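Long-range contacts in Udp-n-acetylglucosamine pyrophosphorylase (Trypanosoma brucei, PDB 4BQH), which probably catalyses the formation of UDP-N-acetylglucosamine and diphosphate from N-acetylglucosamine 1-phosphate and UTP: residues Leu117-Gly122 with Leu177-Gly182; Trp462-Leu467 with Glu490-Met495. One frame throughout, in Å; residues are numbered along the deposited sequence.

Contact 1: residues Leu117-Gly122 with Leu177-Gly182; sequences LILAGG and LVMTSG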
loop_
_atom_site.group_PDB
_atom_site.type_symbol
_atom_site.label_atom_id
_atom_site.label_comp_id
_atom_site.label_asym_id
_atom_site.label_seq_id
_atom_site.Cartn_x
_atom_site.Cartn_y
_atom_site.Cartn_z
ATOM N N LEU A 117 -0.816 -1.224 -6.815
ATOM C CA LEU A 117 -1.888 -0.315 -6.419
ATOM C C LEU A 117 -1.336 0.554 -5.285
ATOM O O LEU A 117 -1.011 0.047 -4.195
ATOM C CB LEU A 117 -3.105 -1.127 -5.970
ATOM C CG LEU A 117 -4.437 -0.419 -5.688
ATOM C CD1 LEU A 117 -5.537 -1.458 -5.482
ATOM C CD2 LEU A 117 -4.331 0.523 -4.487
ATOM N N ILE A 118 -1.176 1.852 -5.546
ATOM C CA ILE A 118 -0.695 2.763 -4.489
ATOM C C ILE A 118 -1.890 3.368 -3.750
ATOM O O ILE A 118 -2.768 3.994 -4.377
ATOM C CB ILE A 118 0.066 3.983 -5.065
ATOM C CG1 ILE A 118 1.247 3.573 -5.921
ATOM C CG2 ILE A 118 0.513 4.878 -3.899
ATOM C CD1 ILE A 118 1.992 4.767 -6.536
ATOM N N LEU A 119 -1.945 3.201 -2.423
ATOM C CA LEU A 119 -3.009 3.837 -1.622
ATOM C C LEU A 119 -2.629 5.303 -1.450
ATOM O O LEU A 119 -1.633 5.633 -0.758
ATOM C CB LEU A 119 -3.145 3.125 -0.263
ATOM C CG LEU A 119 -3.348 1.603 -0.309
ATOM C CD1 LEU A 119 -3.107 1.000 1.068
ATOM C CD2 LEU A 119 -4.748 1.254 -0.793
ATOM N N ALA A 120 -3.408 6.167 -2.097
ATOM C CA ALA A 120 -3.035 7.563 -2.297
ATOM C C ALA A 120 -4.117 8.557 -1.901
ATOM O O ALA A 120 -4.202 9.656 -2.469
ATOM C CB ALA A 120 -2.610 7.779 -3.745
ATOM N N GLY A 121 -4.927 8.186 -0.913
ATOM C CA GLY A 121 -6.037 9.017 -0.500
ATOM C C GLY A 121 -5.691 9.984 0.613
ATOM O O GLY A 121 -6.455 10.909 0.879
ATOM N N GLY A 122 -4.551 9.772 1.272
ATOM C CA GLY A 122 -4.206 10.572 2.457
ATOM C C GLY A 122 -3.426 11.828 2.122
ATOM O O GLY A 122 -2.665 11.870 1.133
ATOM N N LEU A 177 -1.727 1.631 -10.459
ATOM C CA LEU A 177 -3.091 2.001 -10.086
ATOM C C LEU A 177 -2.964 2.970 -8.930
ATOM O O LEU A 177 -2.432 2.599 -7.871
ATOM C CB LEU A 177 -3.851 0.743 -9.636
ATOM C CG LEU A 177 -3.646 -0.557 -10.420
ATOM C CD1 LEU A 177 -4.523 -1.646 -9.804
ATOM C CD2 LEU A 177 -3.975 -0.317 -11.888
ATOM N N VAL A 178 -3.391 4.213 -9.139
ATOM C CA VAL A 178 -3.218 5.238 -8.113
ATOM C C VAL A 178 -4.591 5.487 -7.469
ATOM O O VAL A 178 -5.486 6.032 -8.117
ATOM C CB VAL A 178 -2.660 6.542 -8.735
ATOM C CG1 VAL A 178 -2.498 7.626 -7.668
ATOM C CG2 VAL A 178 -1.330 6.243 -9.402
ATOM N N MET A 179 -4.760 5.051 -6.219
ATOM C CA MET A 179 -6.068 5.149 -5.584
ATOM C C MET A 179 -6.200 6.461 -4.828
ATOM O O MET A 179 -5.716 6.623 -3.713
ATOM C CB MET A 179 -6.394 3.949 -4.675
ATOM C CG MET A 179 -7.896 3.965 -4.347
ATOM S SD MET A 179 -8.390 2.527 -3.374
ATOM C CE MET A 179 -7.846 3.028 -1.759
ATOM N N THR A 180 -6.877 7.398 -5.468
ATOM C CA THR A 180 -6.965 8.764 -4.975
ATOM C C THR A 180 -8.159 8.869 -4.012
ATOM O O THR A 180 -8.864 7.895 -3.765
ATOM C CB THR A 180 -7.175 9.702 -6.161
ATOM O OG1 THR A 180 -8.298 9.228 -6.920
ATOM C CG2 THR A 180 -5.923 9.707 -7.067
ATOM N N SER A 181 -8.381 10.066 -3.480
ATOM C CA SER A 181 -9.678 10.398 -2.898
ATOM C C SER A 181 -10.504 11.186 -3.914
ATOM O O SER A 181 -9.961 11.746 -4.882
ATOM C CB SER A 181 -9.510 11.216 -1.611
ATOM O OG SER A 181 -9.022 12.531 -1.877
ATOM N N GLY A 182 -11.817 11.248 -3.687
ATOM C CA GLY A 182 -12.676 12.081 -4.518
ATOM C C GLY A 182 -12.144 13.502 -4.563
ATOM O O GLY A 182 -12.067 14.126 -5.628
#
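Ile118 and Leu177 meet through their flat peptide groups, Ile118 N lying 2.7 Å from Leu177 O where the N-H and C=O groups of the facing strand edges come together. One face of the ribbon carries Leu117, Leu119, Leu177 and Met179; the other carries Ile118 and Val178. Met179 N returns a bond to Ile118 O (2.9 Å). This alternation, with Leu117 facing Leu177, Ile118 facing Val178 and 23° between the strand directions, identifies a parallel pair. Ala120 N reaches Met179 O at 2.9 Å, but tilted 24° from the carbonyl plane. On the first face the Leu177 side chain runs roughly perpendicular to that of Leu117, CB of Leu117 to CD1 of Leu177 4.1 Å, while the bend of Met179 at chi3 (79°) places CE 3.7 Å from Leu119 CD2, the two side chains extending in the same direction. Beyond Ile118, Ala120 CB meets Val178 CG1 at 3.9 Å. Asn184 accepts from Ser181 N through OD1 and donates to Ala120 O through ND2, bridging the two segments. Gly121 and Gly122 lie at the start of what is probably the glycine-rich nucleotide-binding loop of this family. The pair belongs to the parallel part of a GT-A-type sheet: strand 275-280 flanks segment 117-122, strand 205-209 flanks segment 177-182, and Val241 of helix 241-246 packs on Leu117, Leu119 and Met179.

Contact 2: residues Trp462-Leu467 with Glu490-Met495; sequences WLITAL and EAVAVM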
loop_
_atom_site.group_PDB
_atom_site.type_symbol
_atom_site.label_atom_id
_atom_site.label_comp_id
_atom_site.label_asym_id
_atom_site.label_seq_id
_atom_site.Cartn_x
_atom_site.Cartn_y
_atom_site.Cartn_z
ATOM N N TRP A 462 24.323 -1.935 0.760
ATOM C CA TRP A 462 24.462 -2.413 -0.611
ATOM C C TRP A 462 25.807 -2.047 -1.169
ATOM O O TRP A 462 26.456 -2.855 -1.854
ATOM C CB TRP A 462 23.429 -1.812 -1.535
ATOM C CG TRP A 462 22.018 -2.192 -1.277
ATOM C CD1 TRP A 462 21.532 -3.225 -0.478
ATOM C CD2 TRP A 462 20.852 -1.595 -1.896
ATOM N NE1 TRP A 462 20.154 -3.250 -0.516
ATOM C CE2 TRP A 462 19.691 -2.311 -1.367
ATOM C CE3 TRP A 462 20.654 -0.558 -2.809
ATOM C CZ2 TRP A 462 18.404 -1.987 -1.746
ATOM C CZ3 TRP A 462 19.349 -0.227 -3.171
ATOM C CH2 TRP A 462 18.246 -0.926 -2.635
ATOM N N LEU A 463 26.229 -0.815 -0.892
ATOM C CA LEU A 463 27.499 -0.326 -1.439
ATOM C C LEU A 463 28.699 -1.061 -0.836
ATOM O O LEU A 463 29.624 -1.437 -1.572
ATOM C CB LEU A 463 27.610 1.189 -1.227
ATOM C CG LEU A 463 28.887 1.819 -1.798
ATOM C CD1 LEU A 463 29.028 1.489 -3.282
ATOM C CD2 LEU A 463 28.852 3.330 -1.570
ATOM N N ILE A 464 28.670 -1.294 0.482
ATOM C CA ILE A 464 29.735 -2.067 1.165
ATOM C C ILE A 464 29.826 -3.475 0.576
ATOM O O ILE A 464 30.916 -3.943 0.251
ATOM C CB ILE A 464 29.571 -2.096 2.697
ATOM C CG1 ILE A 464 29.849 -0.710 3.251
ATOM C CG2 ILE A 464 30.541 -3.087 3.368
ATOM C CD1 ILE A 464 29.460 -0.531 4.696
ATOM N N THR A 465 28.678 -4.109 0.356
ATOM C CA THR A 465 28.645 -5.410 -0.326
ATOM C C THR A 465 29.248 -5.371 -1.730
ATOM O O THR A 465 30.029 -6.267 -2.111
ATOM C CB THR A 465 27.200 -5.956 -0.402
ATOM O OG1 THR A 465 26.717 -6.147 0.931
ATOM C CG2 THR A 465 27.165 -7.286 -1.159
ATOM N N ALA A 466 28.898 -4.347 -2.510
ATOM C CA ALA A 466 29.452 -4.216 -3.859
ATOM C C ALA A 466 30.977 -4.025 -3.812
ATOM O O ALA A 466 31.711 -4.611 -4.617
ATOM C CB ALA A 466 28.794 -3.076 -4.608
ATOM N N LEU A 467 31.442 -3.225 -2.850
ATOM C CA LEU A 467 32.876 -2.984 -2.685
ATOM C C LEU A 467 33.635 -4.245 -2.287
ATOM O O LEU A 467 34.736 -4.507 -2.798
ATOM C CB LEU A 467 33.114 -1.865 -1.666
ATOM C CG LEU A 467 32.917 -0.450 -2.222
ATOM C CD1 LEU A 467 32.884 0.608 -1.118
ATOM C CD2 LEU A 467 33.997 -0.142 -3.256
ATOM N N GLU A 490 40.743 -0.770 0.580
ATOM C CA GLU A 490 40.959 0.515 1.261
ATOM C C GLU A 490 39.682 1.355 1.337
ATOM O O GLU A 490 39.394 1.969 2.374
ATOM C CB GLU A 490 42.063 1.316 0.576
ATOM C CG GLU A 490 43.468 0.882 0.964
ATOM C CD GLU A 490 44.509 1.237 -0.090
ATOM O OE1 GLU A 490 44.240 2.104 -0.953
ATOM O OE2 GLU A 490 45.602 0.632 -0.058
ATOM N N ALA A 491 38.934 1.397 0.236
ATOM C CA ALA A 491 37.680 2.148 0.182
ATOM C C ALA A 491 36.658 1.652 1.220
ATOM O O ALA A 491 35.972 2.465 1.848
ATOM C CB ALA A 491 37.093 2.128 -1.224
ATOM N N VAL A 492 36.581 0.333 1.415
ATOM C CA VAL A 492 35.676 -0.247 2.402
ATOM C C VAL A 492 36.122 0.171 3.794
ATOM O O VAL A 492 35.290 0.486 4.652
ATOM C CB VAL A 492 35.614 -1.794 2.334
ATOM C CG1 VAL A 492 34.718 -2.352 3.437
ATOM C CG2 VAL A 492 35.110 -2.250 0.982
ATOM N N ALA A 493 37.439 0.161 4.020
ATOM C CA ALA A 493 37.971 0.554 5.320
ATOM C C ALA A 493 37.622 2.001 5.638
ATOM O O ALA A 493 37.301 2.318 6.793
ATOM C CB ALA A 493 39.480 0.313 5.401
ATOM N N VAL A 494 37.673 2.869 4.623
ATOM C CA VAL A 494 37.231 4.262 4.766
ATOM C C VAL A 494 35.731 4.345 5.100
ATOM O O VAL A 494 35.356 5.114 5.988
ATOM C CB VAL A 494 37.585 5.128 3.535
ATOM C CG1 VAL A 494 37.009 6.536 3.642
ATOM C CG2 VAL A 494 39.100 5.212 3.388
ATOM N N MET A 495 34.899 3.543 4.418
ATOM C CA MET A 495 33.438 3.541 4.663
ATOM C C MET A 495 33.180 3.257 6.128
ATOM O O MET A 495 32.409 3.957 6.783
ATOM C CB MET A 495 32.718 2.441 3.867
ATOM C CG MET A 495 32.575 2.625 2.370
ATOM S SD MET A 495 31.247 3.708 1.826
ATOM C CE MET A 495 29.745 2.825 2.258
#
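Leu467 and Val492 form the tight part of this helix pair: Leu467 CB and Val492 CG2 are 3.3 Å apart, closer than ordinary van der Waals contact between carbons, and the two side chains pass one another pointing opposite ways. Val492 CG2 lies anti to its own carbonyl carbon and beside the backbone N, the branch that makes this approach. The packing is looser at the partly exposed margin, where Ile464 sits: its CG2 meets Val492 CG1 only at 4.2 Å, while its CG1 lies 3.7 Å from Met495 CE. Met495 is bent at chi2 (-80°) and chi3 (-68°), and the same CE also reaches Leu463 CD2 at 4.0 Å. Met495 CG meanwhile touches Leu467 CD1, also at 4.0 Å, and Leu467 CD2 lies 4.3 Å from the small Ala491 CB. The local axes run nearly antiparallel (156°) and approach to 9.8 Å. Helix 519-528 packs against the pair, Ile523 on Leu467 and Leu526 on Ala491 and Met495, while Ala502 of strand 501-504 touches Leu463. Every side-chain atom meeting across the interface is carbon or the Met495 sulfur, and the i to i+4 backbone bonds, such as Leu467 N to Leu463 O, stay within each helix. The pairing therefore rests on shape and hydrophobic burial, without directional polar bonds.

From the N terminus the chain passes through several helices and two short strands before strand 114-119 opens contact 1. The 54 residues between the segments, including helix 147-166, lead to strand 175-180, closing a beta-alpha-beta crossover in the GT-A-type sheet. The chain then completes much of that sheet, down to strand 423-427, before helix 448-471 opens contact 2. A shorter excursion of 22 residues, partly unmodelled, leads back through helix 485-497. The contacts are thus in series, neither enclosing nor crossing the other. Their centres lie about 39 Å apart and their nearest atoms about 18 Å: contact 1 joins strands of the central sheet, contact 2 two helices of the C-terminal region.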